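Local structure of thioesterase (Pseudomonas aeruginosa, 3QY3) at residues L120-Q124 against G125-E129. The protein adopts the hotdog fold and probably hydrolyses fatty acyl-CoA thioesters. Numbering follows the deposited sequence.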
loop_
_atom_site.group_PDB
_atom_site.type_symbol
_atom_site.label_atom_id
_atom_site.label_comp_id
_atom_site.label_asym_id
_atom_site.label_seq_id
_atom_site.Cartn_x
_atom_site.Cartn_y
_atom_site.Cartn_z
ATOM N N LEU A 120 13.346 17.587 1.205
ATOM C CA LEU A 120 13.638 18.816 0.528
ATOM C C LEU A 120 13.836 19.969 1.505
ATOM O O LEU A 120 14.734 20.775 1.283
ATOM C CB LEU A 120 12.524 19.215 -0.413
ATOM C CG LEU A 120 12.660 18.894 -1.889
ATOM C CD1 LEU A 120 11.601 19.706 -2.620
ATOM C CD2 LEU A 120 14.095 19.124 -2.427
ATOM N N GLU A 121 13.008 20.052 2.544
ATOM C CA GLU A 121 13.124 21.150 3.531
ATOM C C GLU A 121 14.309 20.980 4.489
ATOM O O GLU A 121 14.708 21.916 5.175
ATOM C CB GLU A 121 11.807 21.281 4.321
ATOM C CG GLU A 121 11.658 20.287 5.406
ATOM C CD GLU A 121 10.364 20.424 6.215
ATOM O OE1 GLU A 121 9.576 21.385 6.050
ATOM O OE2 GLU A 121 10.129 19.525 7.045
ATOM N N ASP A 122 14.849 19.762 4.553
ATOM C CA ASP A 122 15.876 19.417 5.494
ATOM C C ASP A 122 16.934 18.623 4.742
ATOM O O ASP A 122 17.127 17.435 4.994
ATOM C CB ASP A 122 15.272 18.711 6.707
ATOM C CG ASP A 122 16.243 18.579 7.869
ATOM O OD1 ASP A 122 17.342 19.169 7.806
ATOM O OD2 ASP A 122 15.922 17.828 8.828
ATOM N N PRO A 123 17.612 19.283 3.777
ATOM C CA PRO A 123 18.441 18.546 2.813
ATOM C C PRO A 123 19.698 17.952 3.421
ATOM O O PRO A 123 20.299 17.043 2.842
ATOM C CB PRO A 123 18.826 19.601 1.773
ATOM C CG PRO A 123 18.683 20.933 2.493
ATOM C CD PRO A 123 17.563 20.736 3.474
ATOM N N GLN A 124 20.085 18.452 4.584
ATOM C CA GLN A 124 21.224 17.898 5.291
ATOM C C GLN A 124 20.880 17.086 6.522
ATOM O O GLN A 124 21.791 16.629 7.198
ATOM C CB GLN A 124 22.159 19.002 5.727
ATOM C CG GLN A 124 22.491 19.986 4.620
ATOM C CD GLN A 124 23.653 19.560 3.790
ATOM O OE1 GLN A 124 23.499 19.154 2.637
ATOM N NE2 GLN A 124 24.843 19.667 4.362
ATOM N N GLY A 125 19.610 16.948 6.871
ATOM C CA GLY A 125 19.272 16.010 7.961
ATOM C C GLY A 125 19.297 14.620 7.336
ATOM O O GLY A 125 18.915 14.479 6.197
ATOM N N THR A 126 19.827 13.613 8.024
ATOM C CA THR A 126 19.744 12.234 7.529
ATOM C C THR A 126 18.588 11.540 8.252
ATOM O O THR A 126 18.644 11.284 9.464
ATOM C CB THR A 126 21.066 11.483 7.694
ATOM O OG1 THR A 126 22.130 12.202 7.014
ATOM C CG2 THR A 126 20.947 10.067 7.089
ATOM N N TYR A 127 17.561 11.236 7.499
ATOM C CA TYR A 127 16.367 10.662 8.030
ATOM C C TYR A 127 16.499 9.173 8.079
ATOM O O TYR A 127 15.886 8.527 8.929
ATOM C CB TYR A 127 15.164 11.103 7.210
ATOM C CG TYR A 127 14.765 12.501 7.531
ATOM C CD1 TYR A 127 15.565 13.553 7.170
ATOM C CD2 TYR A 127 13.590 12.774 8.193
ATOM C CE1 TYR A 127 15.230 14.881 7.517
ATOM C CE2 TYR A 127 13.218 14.069 8.498
ATOM C CZ TYR A 127 14.059 15.135 8.181
ATOM O OH TYR A 127 13.753 16.458 8.537
ATOM N N GLY A 128 17.294 8.626 7.171
ATOM C CA GLY A 128 17.578 7.192 7.165
ATOM C C GLY A 128 18.705 6.892 6.184
ATOM O O GLY A 128 19.093 7.751 5.402
ATOM N N GLU A 129 19.310 5.733 6.313
ATOM C CA GLU A 129 20.430 5.340 5.458
ATOM C C GLU A 129 20.541 3.840 5.458
ATOM O O GLU A 129 20.163 3.163 6.387
ATOM C CB GLU A 129 21.772 5.959 5.911
ATOM C CG GLU A 129 22.096 5.675 7.349
ATOM C CD GLU A 129 23.468 6.287 7.841
ATOM O OE1 GLU A 129 23.898 7.339 7.337
ATOM O OE2 GLU A 129 24.063 5.681 8.744
HETATM O O HOH W 1 11.641 17.291 7.043
#
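A type I beta turn runs from Asp122 to Gly125, closed by a hydrogen bond from Gly125 N to Asp122 O at 3.2 Å. Pro123 and Gln124, both exposed, fill the two central positions. Asp122 also ties the turn to Tyr127 through its side chain: the phenol gives its proton to the carboxylate, Tyr127 OH to Asp122 OD2 measuring 2.6 Å. With chi1 at -168°, CG of Asp122 lies opposite the backbone N and beside the carbonyl carbon, which carries the carboxylate to the side where Tyr127 stands, and OD2 meets the hydroxyl with its anti lone pair. The carboxylate comes in at the hydroxyl-bearing edge of the ring, close to the ring plane, with the two flat groups nearly perpendicular at 83°. This loop joins the antiparallel strands 110-119 and 128-138 of the hotdog sheet, and Tyr127, the residue just before strand 128-138, turns its ring back toward the turn. A water donates to both Tyr127 OH and Glu121 OE2, each 2.7 Å from the water oxygen, so the phenol oxygen is gripped by one bond given and one received, which probably fixes the direction of the O-H. Beyond the loop, Lys89 makes a cation-pi contact with the Tyr127 ring and also touches Asp122, whose negative charge it may partly balance, and Gly125 O is hydrogen-bonded to His118 ND1 on strand 110-119.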